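Local coordinates for protein ribonuclease J (Methanolobus psychrophilus R15, PDB 5HAB) that probably acts as a beta-CASP exoribonuclease, hydrolysing RNA in a cleft between its metallo-beta-lactamase-like and beta-CASP domains, at residues I170-S175 / T179-I184; I51-G56 / V191-D196; L353-I356 / E360-F363. The protein carries 1 engineered substitution. One frame throughout, in Å; residues are numbered along the deposited sequence.

Overall arrangement
Contacts 1 and 2 are neighbours in the metallo-beta-lactamase-like core, their centres 10 Å apart. Strand 179-186, half of contact 1, runs beside strand 189-194 of contact 2 in one sheet, and V182 O lies 2.9 Å from Y193 N, a probable hydrogen bond. Contact 2 bridges from that sheet to strand 49-53 of the second sheet of the sandwich. Both come within about 4 Å of the bound RNA by their nearest atoms, and H174 and D196 each pack on a phosphate. Contact 3 stands apart in the beta-CASP region, its centre 38 Å from contact 1 and 39 Å from contact 2, with its nearest atom about 6 Å from the RNA.

Contact 1 (I170-S175 / T179-I184); sequences INTQHS and TVFVAI
I170 and F181 pair across the beta hairpin formed by strands 166-172 and 179-186, in one sheet of the metallo-beta-lactamase fold. They are an antiparallel hydrogen-bonded pair: I170 N donates to F181 O over 2.9 Å at a nearly straight 168°, and F181 N returns a 2.8 Å bond to I170 O that is more bent. I170 O also receives a CA-H contact from V180 at 3.1 Å, measured to V180 CA. Next along, N171 and V180 form a non-hydrogen-bonded pair whose side chains diverge, and T172 N then reaches T179 O at 2.9 Å. The N-to-C directions of the short strand segments are 139° apart, short of strictly antiparallel.

I170, T172, T179 and F181 all project from the same face. The two threonines cross at an angle with their methyls in touch, T172 CG2 to T179 CG2 being 3.6 Å. Beyond the strand, H174 CB packs 3.6 Å from T179 OG1, whose hydroxyl is bonded to I176 O in the turn.

Further partners surround these groups. L214 and L217 of helix 211-220 cover F181 and I170, F197 meets the F181 ring edge-to-face, and G409 O takes the bond of H174 ND1 where this residue packs on an RNA phosphate, consistent with an active-site motif of metallo-beta-lactamase nucleases.

T172 chi1 of -169° turns the hydroxyl anti to the backbone N and brings it close to the F181 ring. There T172 OG1, buried with no polar partner in the model, lies 3.5 Å from F181 CE1.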
ATOM      1  N   ILE B 170       2.147 -21.443 -32.686  1.00 49.75           N
ATOM      2  CA  ILE B 170       2.640 -22.371 -31.667  1.00 38.78           C
ATOM      3  C   ILE B 170       1.687 -22.322 -30.487  1.00 44.42           C
ATOM      4  O   ILE B 170       1.353 -21.245 -30.019  1.00 52.31           O
ATOM      5  CB  ILE B 170       4.069 -22.023 -31.231  1.00 43.42           C
ATOM      6  CG1 ILE B 170       4.994 -21.970 -32.444  1.00 44.57           C
ATOM      7  CG2 ILE B 170       4.580 -23.021 -30.203  1.00 45.73           C
ATOM      8  CD1 ILE B 170       6.206 -21.128 -32.222  1.00 53.75           C
ATOM      9  N   ASN B 171       1.237 -23.471 -29.996  1.00 44.15           N
ATOM     10  CA  ASN B 171       0.244 -23.455 -28.923  1.00 42.88           C
ATOM     11  C   ASN B 171       0.858 -22.925 -27.631  1.00 37.87           C
ATOM     12  O   ASN B 171       2.033 -23.159 -27.340  1.00 46.00           O
ATOM     13  CB  ASN B 171      -0.354 -24.852 -28.700  1.00 36.44           C
ATOM     14  CG  ASN B 171       0.010 -25.440 -27.353  1.00 47.81           C
ATOM     15  OD1 ASN B 171       1.011 -26.142 -27.221  1.00 60.27           O
ATOM     16  ND2 ASN B 171      -0.808 -25.161 -26.344  1.00 67.10           N
ATOM     17  N   THR B 172       0.065 -22.180 -26.876  1.00 43.77           N
ATOM     18  CA  THR B 172       0.479 -21.766 -25.545  1.00 43.33           C
ATOM     19  C   THR B 172      -0.749 -21.768 -24.643  1.00 49.81           C
ATOM     20  O   THR B 172      -1.838 -22.155 -25.075  1.00 53.81           O
ATOM     21  CB  THR B 172       1.147 -20.376 -25.558  1.00 47.40           C
ATOM     22  OG1 THR B 172       1.771 -20.132 -24.292  1.00 47.33           O
ATOM     23  CG2 THR B 172       0.116 -19.280 -25.842  1.00 29.20           C
ATOM     24  N   GLN B 173      -0.583 -21.342 -23.395  1.00 44.59           N
ATOM     25  CA  GLN B 173      -1.707 -21.303 -22.469  1.00 42.62           C
ATOM     26  C   GLN B 173      -2.041 -19.871 -22.078  1.00 37.62           C
ATOM     27  O   GLN B 173      -1.187 -18.989 -22.146  1.00 47.87           O
ATOM     28  CB  GLN B 173      -1.406 -22.133 -21.219  1.00 45.79           C
ATOM     29  CG  GLN B 173      -1.576 -23.633 -21.408  1.00 40.29           C
ATOM     30  CD  GLN B 173      -3.031 -24.048 -21.501  1.00 43.15           C
ATOM     31  OE1 GLN B 173      -3.867 -23.621 -20.699  1.00 45.93           O
ATOM     32  NE2 GLN B 173      -3.341 -24.899 -22.473  1.00 51.44           N
ATOM     33  N   HIS B 174      -3.283 -19.658 -21.655  1.00 37.94           N
ATOM     34  CA  HIS B 174      -3.764 -18.340 -21.252  1.00 34.05           C
ATOM     35  C   HIS B 174      -5.162 -18.485 -20.659  1.00 39.19           C
ATOM     36  O   HIS B 174      -5.721 -19.582 -20.637  1.00 39.08           O
ATOM     37  CB  HIS B 174      -3.775 -17.371 -22.439  1.00 39.13           C
ATOM     38  CG  HIS B 174      -4.024 -15.944 -22.054  1.00 30.41           C
ATOM     39  ND1 HIS B 174      -3.295 -15.300 -21.079  1.00 28.97           N
ATOM     40  CD2 HIS B 174      -4.935 -15.047 -22.498  1.00 32.28           C
ATOM     41  CE1 HIS B 174      -3.738 -14.062 -20.948  1.00 41.15           C
ATOM     42  NE2 HIS B 174      -4.733 -13.883 -21.798  1.00 28.75           N
ATOM     43  N   SER B 175      -5.731 -17.381 -20.183  1.00 32.62           N
ATOM     44  CA  SER B 175      -7.048 -17.400 -19.554  1.00 40.05           C
ATOM     45  C   SER B 175      -8.192 -17.558 -20.558  1.00 47.47           C
ATOM     46  O   SER B 175      -9.365 -17.407 -20.211  1.00 39.85           O
ATOM     47  CB  SER B 175      -7.246 -16.124 -18.739  1.00 31.32           C
ATOM     48  OG  SER B 175      -6.909 -14.987 -19.511  1.00 51.59           O
ATOM     49  N   THR B 179      -4.934 -20.245 -27.502  1.00 49.64           N
ATOM     50  CA  THR B 179      -4.031 -19.102 -27.617  1.00 31.66           C
ATOM     51  C   THR B 179      -2.695 -19.543 -28.223  1.00 32.93           C
ATOM     52  O   THR B 179      -2.199 -20.638 -27.925  1.00 29.18           O
ATOM     53  CB  THR B 179      -3.794 -18.429 -26.245  1.00 38.70           C
ATOM     54  OG1 THR B 179      -5.044 -17.964 -25.718  1.00 40.39           O
ATOM     55  CG2 THR B 179      -2.853 -17.244 -26.379  1.00 29.53           C
ATOM     56  N   VAL B 180      -2.122 -18.705 -29.086  1.00 33.03           N
ATOM     57  CA  VAL B 180      -0.881 -19.067 -29.770  1.00 29.59           C
ATOM     58  C   VAL B 180       0.209 -17.987 -29.690  1.00 34.44           C
ATOM     59  O   VAL B 180      -0.081 -16.788 -29.652  1.00 30.89           O
ATOM     60  CB  VAL B 180      -1.166 -19.411 -31.251  1.00 36.84           C
ATOM     61  CG1 VAL B 180      -2.068 -20.633 -31.353  1.00 32.57           C
ATOM     62  CG2 VAL B 180      -1.794 -18.221 -31.979  1.00 28.69           C
ATOM     63  N   PHE B 181       1.465 -18.427 -29.645  1.00 29.19           N
ATOM     64  CA  PHE B 181       2.587 -17.605 -30.072  1.00 28.78           C
ATOM     65  C   PHE B 181       2.530 -17.558 -31.588  1.00 48.99           C
ATOM     66  O   PHE B 181       2.147 -18.550 -32.225  1.00 40.61           O
ATOM     67  CB  PHE B 181       3.947 -18.184 -29.647  1.00 30.84           C
ATOM     68  CG  PHE B 181       4.194 -18.202 -28.158  1.00 35.69           C
ATOM     69  CD1 PHE B 181       3.305 -17.633 -27.270  1.00 28.48           C
ATOM     70  CD2 PHE B 181       5.353 -18.780 -27.659  1.00 39.55           C
ATOM     71  CE1 PHE B 181       3.553 -17.659 -25.914  1.00 42.00           C
ATOM     72  CE2 PHE B 181       5.609 -18.805 -26.306  1.00 36.61           C
ATOM     73  CZ  PHE B 181       4.708 -18.245 -25.431  1.00 33.09           C
ATOM     74  N   VAL B 182       2.943 -16.446 -32.184  1.00 40.45           N
ATOM     75  CA  VAL B 182       3.039 -16.430 -33.640  1.00 46.40           C
ATOM     76  C   VAL B 182       4.477 -16.167 -34.066  1.00 43.14           C
ATOM     77  O   VAL B 182       5.123 -15.243 -33.579  1.00 42.81           O
ATOM     78  CB  VAL B 182       2.052 -15.405 -34.270  1.00 44.37           C
ATOM     79  CG1 VAL B 182       2.135 -14.067 -33.578  1.00 44.29           C
ATOM     80  CG2 VAL B 182       2.325 -15.243 -35.758  1.00 37.14           C
ATOM     81  N   ALA B 183       4.981 -17.027 -34.950  1.00 44.91           N
ATOM     82  CA  ALA B 183       6.310 -16.868 -35.528  1.00 31.66           C
ATOM     83  C   ALA B 183       6.205 -16.466 -36.997  1.00 46.68           C
ATOM     84  O   ALA B 183       5.618 -17.178 -37.810  1.00 41.20           O
ATOM     85  CB  ALA B 183       7.121 -18.149 -35.385  1.00 34.54           C
ATOM     86  N   ILE B 184       6.763 -15.308 -37.320  1.00 38.80           N
ATOM     87  CA  ILE B 184       6.825 -14.821 -38.685  1.00 34.62           C
ATOM     88  C   ILE B 184       8.184 -15.186 -39.272  1.00 44.15           C
ATOM     89  O   ILE B 184       9.205 -14.603 -38.916  1.00 40.10           O
ATOM     90  CB  ILE B 184       6.562 -13.310 -38.744  1.00 37.26           C
ATOM     91  CG1 ILE B 184       5.164 -13.008 -38.209  1.00 26.74           C
ATOM     92  CG2 ILE B 184       6.725 -12.787 -40.163  1.00 42.43           C
ATOM     93  CD1 ILE B 184       4.851 -11.549 -38.117  1.00 31.79           C
TER

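Contact 2 (I51-G56 / V191-D196); sequences IIIDMG and VVYACD
The Y193 ring is sandwiched between I53 on one face and C195 on the other. I53 CG2 stands over the middle of the ring, 3.4 Å from its centroid and only 9° off the normal, which meets the geometry of a CH-pi contact. C195 SG lies 3.6 Å above the opposite face, displaced toward the rim. The carboxylate of D54 comes to the phenol end obliquely, its plane turned 57° from the ring, and D54 OD2 is 2.7 Å from Y193 OH.

I53 runs past the tyrosine in the opposite direction, and its longer branch touches too: I53 CD1 is 3.8 Å from Y193 CG. Two torsions bring the partners together. Y193 CG is anti to the backbone N (chi1 177°), carrying the ring across toward strand 49-53, and the same relation holds for I53 CG2, which thereby faces the ring.

The backbones stay apart, with I53 CA and Y193 CA 8.3 Å from each other. This is a side-chain bridge across the interior of the metallo-beta-lactamase sandwich, joining one sheet to the other. V182 packs against both I53 and Y193, while H432 touches Y193 and C195 from a loop. D196 OD2 is hydrogen-bonded to H104 NE2 and D196 packs on an RNA phosphate, while D54 holds the motif 1 position, consistent with the active site of metallo-beta-lactamase nucleases.

D54 OD2 is hydrogen-bonded to T103 OG1 and only weakly approached by Y193 OH, whose proton may go to another acceptor. These partners are consistent with a held carboxylate orientation.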
ATOM      1  N   ILE B  51       2.521  -7.589 -41.476  1.00 35.01           N
ATOM      2  CA  ILE B  51       1.617  -8.447 -40.714  1.00 27.72           C
ATOM      3  C   ILE B  51       1.178  -7.707 -39.452  1.00 33.20           C
ATOM      4  O   ILE B  51       1.996  -7.434 -38.590  1.00 33.60           O
ATOM      5  CB  ILE B  51       2.289  -9.782 -40.356  1.00 31.07           C
ATOM      6  CG1 ILE B  51       2.907 -10.417 -41.601  1.00 34.04           C
ATOM      7  CG2 ILE B  51       1.298 -10.729 -39.680  1.00 29.37           C
ATOM      8  CD1 ILE B  51       1.888 -10.942 -42.582  1.00 42.90           C
ATOM      9  N   ILE B  52      -0.102  -7.371 -39.345  1.00 30.99           N
ATOM     10  CA  ILE B  52      -0.630  -6.801 -38.113  1.00 32.77           C
ATOM     11  C   ILE B  52      -0.902  -7.936 -37.132  1.00 37.26           C
ATOM     12  O   ILE B  52      -1.400  -8.992 -37.516  1.00 30.60           O
ATOM     13  CB  ILE B  52      -1.902  -5.957 -38.372  1.00 31.89           C
ATOM     14  CG1 ILE B  52      -1.568  -4.713 -39.199  1.00 33.42           C
ATOM     15  CG2 ILE B  52      -2.549  -5.528 -37.068  1.00 26.04           C
ATOM     16  CD1 ILE B  52      -2.787  -3.869 -39.561  1.00 30.31           C
ATOM     17  N   ILE B  53      -0.546  -7.725 -35.869  1.00 33.27           N
ATOM     18  CA  ILE B  53      -0.822  -8.694 -34.816  1.00 37.33           C
ATOM     19  C   ILE B  53      -1.685  -8.047 -33.734  1.00 37.39           C
ATOM     20  O   ILE B  53      -1.263  -7.091 -33.056  1.00 31.94           O
ATOM     21  CB  ILE B  53       0.466  -9.271 -34.217  1.00 40.53           C
ATOM     22  CG1 ILE B  53       1.407  -9.756 -35.323  1.00 33.57           C
ATOM     23  CG2 ILE B  53       0.138 -10.420 -33.284  1.00 38.04           C
ATOM     24  CD1 ILE B  53       2.630 -10.501 -34.799  1.00 28.33           C
ATOM     25  N   ASP B  54      -2.913  -8.558 -33.644  1.00 31.98           N
ATOM     26  CA  ASP B  54      -3.910  -8.204 -32.635  1.00 31.32           C
ATOM     27  C   ASP B  54      -4.414  -6.771 -32.779  1.00 25.64           C
ATOM     28  O   ASP B  54      -3.696  -5.885 -33.232  1.00 28.87           O
ATOM     29  CB  ASP B  54      -3.351  -8.441 -31.226  1.00 25.56           C
ATOM     30  CG  ASP B  54      -3.125  -9.921 -30.934  1.00 33.22           C
ATOM     31  OD1 ASP B  54      -3.979 -10.747 -31.329  1.00 36.89           O
ATOM     32  OD2 ASP B  54      -2.095 -10.264 -30.317  1.00 31.18           O
ATOM     33  N   MET B  55      -5.666  -6.563 -32.390  1.00 21.56           N
ATOM     34  CA  MET B  55      -6.308  -5.261 -32.445  1.00 29.61           C
ATOM     35  C   MET B  55      -7.258  -5.170 -31.250  1.00 46.25           C
ATOM     36  O   MET B  55      -8.453  -5.463 -31.366  1.00 44.04           O
ATOM     37  CB  MET B  55      -7.075  -5.070 -33.764  1.00 36.96           C
ATOM     38  CG  MET B  55      -6.217  -5.178 -35.028  1.00 50.11           C
ATOM     39  SD  MET B  55      -7.083  -4.756 -36.558  1.00 44.78           S
ATOM     40  CE  MET B  55      -8.462  -3.868 -35.887  1.00 50.60           C
ATOM     41  N   GLY B  56      -6.729  -4.759 -30.102  1.00 33.21           N
ATOM     42  CA  GLY B  56      -7.491  -4.795 -28.864  1.00 28.20           C
ATOM     43  C   GLY B  56      -8.182  -3.508 -28.471  1.00 29.97           C
ATOM     44  O   GLY B  56      -7.986  -2.468 -29.097  1.00 32.00           O
ATOM     45  N   VAL B 191      10.538 -13.795 -36.508  1.00 42.05           N
ATOM     46  CA  VAL B 191      10.101 -12.822 -35.519  1.00 31.58           C
ATOM     47  C   VAL B 191       9.006 -13.453 -34.675  1.00 37.90           C
ATOM     48  O   VAL B 191       7.970 -13.842 -35.190  1.00 38.62           O
ATOM     49  CB  VAL B 191       9.611 -11.528 -36.174  1.00 43.25           C
ATOM     50  CG1 VAL B 191       9.046 -10.588 -35.120  1.00 25.79           C
ATOM     51  CG2 VAL B 191      10.745 -10.852 -36.939  1.00 34.14           C
ATOM     52  N   VAL B 192       9.235 -13.560 -33.372  1.00 32.41           N
ATOM     53  CA  VAL B 192       8.289 -14.248 -32.506  1.00 32.56           C
ATOM     54  C   VAL B 192       7.523 -13.248 -31.654  1.00 35.09           C
ATOM     55  O   VAL B 192       8.087 -12.297 -31.115  1.00 36.15           O
ATOM     56  CB  VAL B 192       8.994 -15.296 -31.626  1.00 29.21           C
ATOM     57  CG1 VAL B 192       8.001 -15.984 -30.713  1.00 27.59           C
ATOM     58  CG2 VAL B 192       9.693 -16.321 -32.502  1.00 30.12           C
ATOM     59  N   TYR B 193       6.219 -13.473 -31.575  1.00 26.64           N
ATOM     60  CA  TYR B 193       5.301 -12.662 -30.806  1.00 27.47           C
ATOM     61  C   TYR B 193       4.642 -13.569 -29.774  1.00 41.52           C
ATOM     62  O   TYR B 193       3.963 -14.548 -30.124  1.00 34.53           O
ATOM     63  CB  TYR B 193       4.282 -12.009 -31.744  1.00 28.21           C
ATOM     64  CG  TYR B 193       3.179 -11.177 -31.119  1.00 29.71           C
ATOM     65  CD1 TYR B 193       2.057 -11.779 -30.564  1.00 27.55           C
ATOM     66  CD2 TYR B 193       3.235  -9.789 -31.137  1.00 25.41           C
ATOM     67  CE1 TYR B 193       1.029 -11.022 -30.018  1.00 24.46           C
ATOM     68  CE2 TYR B 193       2.215  -9.023 -30.596  1.00 27.20           C
ATOM     69  CZ  TYR B 193       1.114  -9.648 -30.040  1.00 33.51           C
ATOM     70  OH  TYR B 193       0.091  -8.899 -29.503  1.00 26.28           O
ATOM     71  N   ALA B 194       4.862 -13.238 -28.504  1.00 30.84           N
ATOM     72  CA  ALA B 194       4.393 -14.049 -27.389  1.00 26.87           C
ATOM     73  C   ALA B 194       3.768 -13.154 -26.327  1.00 47.72           C
ATOM     74  O   ALA B 194       4.398 -12.819 -25.324  1.00 41.44           O
ATOM     75  CB  ALA B 194       5.534 -14.852 -26.799  1.00 30.91           C
ATOM     76  N   CYS B 195       2.512 -12.785 -26.553  1.00 33.81           N
ATOM     77  CA  CYS B 195       1.814 -11.857 -25.678  1.00 31.21           C
ATOM     78  C   CYS B 195       0.493 -12.464 -25.206  1.00 38.65           C
ATOM     79  O   CYS B 195      -0.144 -13.220 -25.940  1.00 37.08           O
ATOM     80  CB  CYS B 195       1.575 -10.535 -26.403  1.00 38.64           C
ATOM     81  SG  CYS B 195       3.086  -9.718 -26.978  1.00 35.61           S
ATOM     82  N   ASP B 196       0.092 -12.118 -23.987  1.00 31.36           N
ATOM     83  CA  ASP B 196      -1.048 -12.749 -23.313  1.00 41.69           C
ATOM     84  C   ASP B 196      -0.851 -14.254 -23.234  1.00 34.36           C
ATOM     85  O   ASP B 196      -1.623 -15.030 -23.796  1.00 42.49           O
ATOM     86  CB  ASP B 196      -2.361 -12.427 -24.018  1.00 29.32           C
ATOM     87  CG  ASP B 196      -2.970 -11.130 -23.544  1.00 35.90           C
ATOM     88  OD1 ASP B 196      -2.290 -10.379 -22.819  1.00 44.62           O
ATOM     89  OD2 ASP B 196      -4.137 -10.868 -23.887  1.00 38.42           O
TER

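Contact 3 (L353-I356 / E360-F363); sequences LGRI and ETPF
R355, I356 and E360 have the most surface buried where the end of helix 352-357 meets the loop that follows it in the beta-CASP region. One backbone hydrogen bond spans the turn: E360 N donates to R355 O, five residues back, at 3.0 Å with an angle of 145° at the hydrogen. The donor stands nearly along the C=O axis, so a carbonyl near the helix end is satisfied by the loop.

R355 and E360 cross at about a right angle. Their contact is made lower down than their charges suggest: E360 OE1 lies against the aliphatic part of the arginine, 3.2 Å from R355 CG, while R355 NH1 is 4.1 Å from that oxygen. The oxygen is well out of the guanidinium plane, so no N-H points at it. A bend at chi3 of 39° folds the R355 chain back over the loop, where one face of its guanidinium lies over T361, with R355 NH2 3.9 Å from T361 OG1. That hydroxyl makes a weak bond of 2.9 Å from T361 OG1 to E360 O within the loop.

I356 supplies the apolar half, and its two branches part. I356 CG1 meets T361 CG2 at 3.9 Å, whereas I356 CG2 packs obliquely on the aromatic ring at F363 CD1, also 3.9 Å away. I263 of strand 262-266 touches both I356 and F363, tying this corner to the central parallel sheet, and L327 of helix 320-331 abuts T361.

The salt bridge of R355 is made to D324 of helix 320-331 through NH2. E360 therefore probably adds a longer-range attraction to the guanidinium, while the E360 N to R355 O bond and the I356 contacts probably do more to hold the turn.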
ATOM      1  N   LEU B 353     -25.446 -10.605 -12.162  1.00 52.05           N
ATOM      2  CA  LEU B 353     -25.166 -10.494 -10.731  1.00 42.38           C
ATOM      3  C   LEU B 353     -25.462  -9.084 -10.231  1.00 42.18           C
ATOM      4  O   LEU B 353     -25.975  -8.898  -9.124  1.00 55.57           O
ATOM      5  CB  LEU B 353     -23.714 -10.874 -10.427  1.00 48.91           C
ATOM      6  CG  LEU B 353     -23.350 -10.962  -8.941  1.00 53.51           C
ATOM      7  CD1 LEU B 353     -24.326 -11.873  -8.209  1.00 48.51           C
ATOM      8  CD2 LEU B 353     -21.917 -11.453  -8.756  1.00 46.54           C
ATOM      9  N   GLY B 354     -25.142  -8.093 -11.055  1.00 40.11           N
ATOM     10  CA  GLY B 354     -25.429  -6.709 -10.723  1.00 36.32           C
ATOM     11  C   GLY B 354     -26.919  -6.438 -10.633  1.00 51.93           C
ATOM     12  O   GLY B 354     -27.359  -5.561  -9.891  1.00 61.24           O
ATOM     13  N   ARG B 355     -27.697  -7.194 -11.398  1.00 43.98           N
ATOM     14  CA  ARG B 355     -29.143  -7.021 -11.408  1.00 51.36           C
ATOM     15  C   ARG B 355     -29.749  -7.735 -10.204  1.00 57.09           C
ATOM     16  O   ARG B 355     -30.705  -7.248  -9.598  1.00 54.72           O
ATOM     17  CB  ARG B 355     -29.737  -7.533 -12.726  1.00 53.81           C
ATOM     18  CG  ARG B 355     -29.803  -6.456 -13.808  1.00 53.59           C
ATOM     19  CD  ARG B 355     -29.994  -7.032 -15.211  1.00 62.62           C
ATOM     20  NE  ARG B 355     -30.914  -8.164 -15.230  1.00 64.14           N
ATOM     21  CZ  ARG B 355     -32.236  -8.053 -15.158  1.00 73.45           C
ATOM     22  NH1 ARG B 355     -32.801  -6.854 -15.070  1.00 62.62           N
ATOM     23  NH2 ARG B 355     -32.993  -9.143 -15.175  1.00 60.45           N
ATOM     24  N   ILE B 356     -29.178  -8.884  -9.853  1.00 51.39           N
ATOM     25  CA  ILE B 356     -29.575  -9.595  -8.643  1.00 49.59           C
ATOM     26  C   ILE B 356     -29.319  -8.719  -7.420  1.00 60.61           C
ATOM     27  O   ILE B 356     -30.140  -8.655  -6.502  1.00 55.60           O
ATOM     28  CB  ILE B 356     -28.828 -10.930  -8.508  1.00 60.38           C
ATOM     29  CG1 ILE B 356     -29.271 -11.911  -9.591  1.00 52.10           C
ATOM     30  CG2 ILE B 356     -29.038 -11.530  -7.121  1.00 50.49           C
ATOM     31  CD1 ILE B 356     -28.668 -13.288  -9.421  1.00 40.80           C
ATOM     32  N   GLU B 360     -33.531  -6.392  -8.889  1.00 61.59           N
ATOM     33  CA  GLU B 360     -34.290  -6.302 -10.132  1.00 62.18           C
ATOM     34  C   GLU B 360     -34.533  -7.696 -10.702  1.00 63.32           C
ATOM     35  O   GLU B 360     -34.519  -7.895 -11.917  1.00 63.17           O
ATOM     36  CB  GLU B 360     -33.541  -5.439 -11.146  1.00 54.33           C
ATOM     37  CG  GLU B 360     -33.070  -4.107 -10.591  1.00 55.25           C
ATOM     38  CD  GLU B 360     -32.107  -3.404 -11.522  1.00 58.69           C
ATOM     39  OE1 GLU B 360     -31.460  -4.097 -12.334  1.00 64.43           O
ATOM     40  OE2 GLU B 360     -31.988  -2.165 -11.435  1.00 72.71           O
ATOM     41  N   THR B 361     -34.745  -8.659  -9.814  1.00 43.10           N
ATOM     42  CA  THR B 361     -34.698 -10.061 -10.183  1.00 48.19           C
ATOM     43  C   THR B 361     -35.500 -10.895  -9.182  1.00 65.07           C
ATOM     44  O   THR B 361     -35.498 -10.593  -7.987  1.00 71.90           O
ATOM     45  CB  THR B 361     -33.225 -10.535 -10.247  1.00 64.19           C
ATOM     46  OG1 THR B 361     -32.600  -9.990 -11.415  1.00 53.54           O
ATOM     47  CG2 THR B 361     -33.114 -12.034 -10.292  1.00 51.69           C
ATOM     48  N   PRO B 362     -36.210 -11.929  -9.668  1.00 69.61           N
ATOM     49  CA  PRO B 362     -36.917 -12.886  -8.804  1.00 70.40           C
ATOM     50  C   PRO B 362     -36.011 -13.514  -7.746  1.00 75.54           C
ATOM     51  O   PRO B 362     -36.475 -13.929  -6.682  1.00 59.11           O
ATOM     52  CB  PRO B 362     -37.406 -13.947  -9.790  1.00 67.82           C
ATOM     53  CG  PRO B 362     -37.573 -13.208 -11.066  1.00 70.36           C
ATOM     54  CD  PRO B 362     -36.476 -12.184 -11.097  1.00 64.16           C
ATOM     55  N   PHE B 363     -34.720 -13.574  -8.051  1.00 81.80           N
ATOM     56  CA  PHE B 363     -33.732 -14.105  -7.127  1.00 72.35           C
ATOM     57  C   PHE B 363     -33.433 -13.098  -6.024  1.00 59.21           C
ATOM     58  O   PHE B 363     -33.028 -11.966  -6.287  1.00 71.23           O
ATOM     59  CB  PHE B 363     -32.446 -14.476  -7.874  1.00 60.27           C
ATOM     60  CG  PHE B 363     -31.520 -15.369  -7.095  1.00 60.15           C
ATOM     61  CD1 PHE B 363     -30.724 -14.857  -6.082  1.00 71.44           C
ATOM     62  CD2 PHE B 363     -31.434 -16.720  -7.387  1.00 50.51           C
ATOM     63  CE1 PHE B 363     -29.874 -15.676  -5.368  1.00 52.48           C
ATOM     64  CE2 PHE B 363     -30.583 -17.542  -6.677  1.00 58.27           C
ATOM     65  CZ  PHE B 363     -29.800 -17.017  -5.667  1.00 46.59           C
TER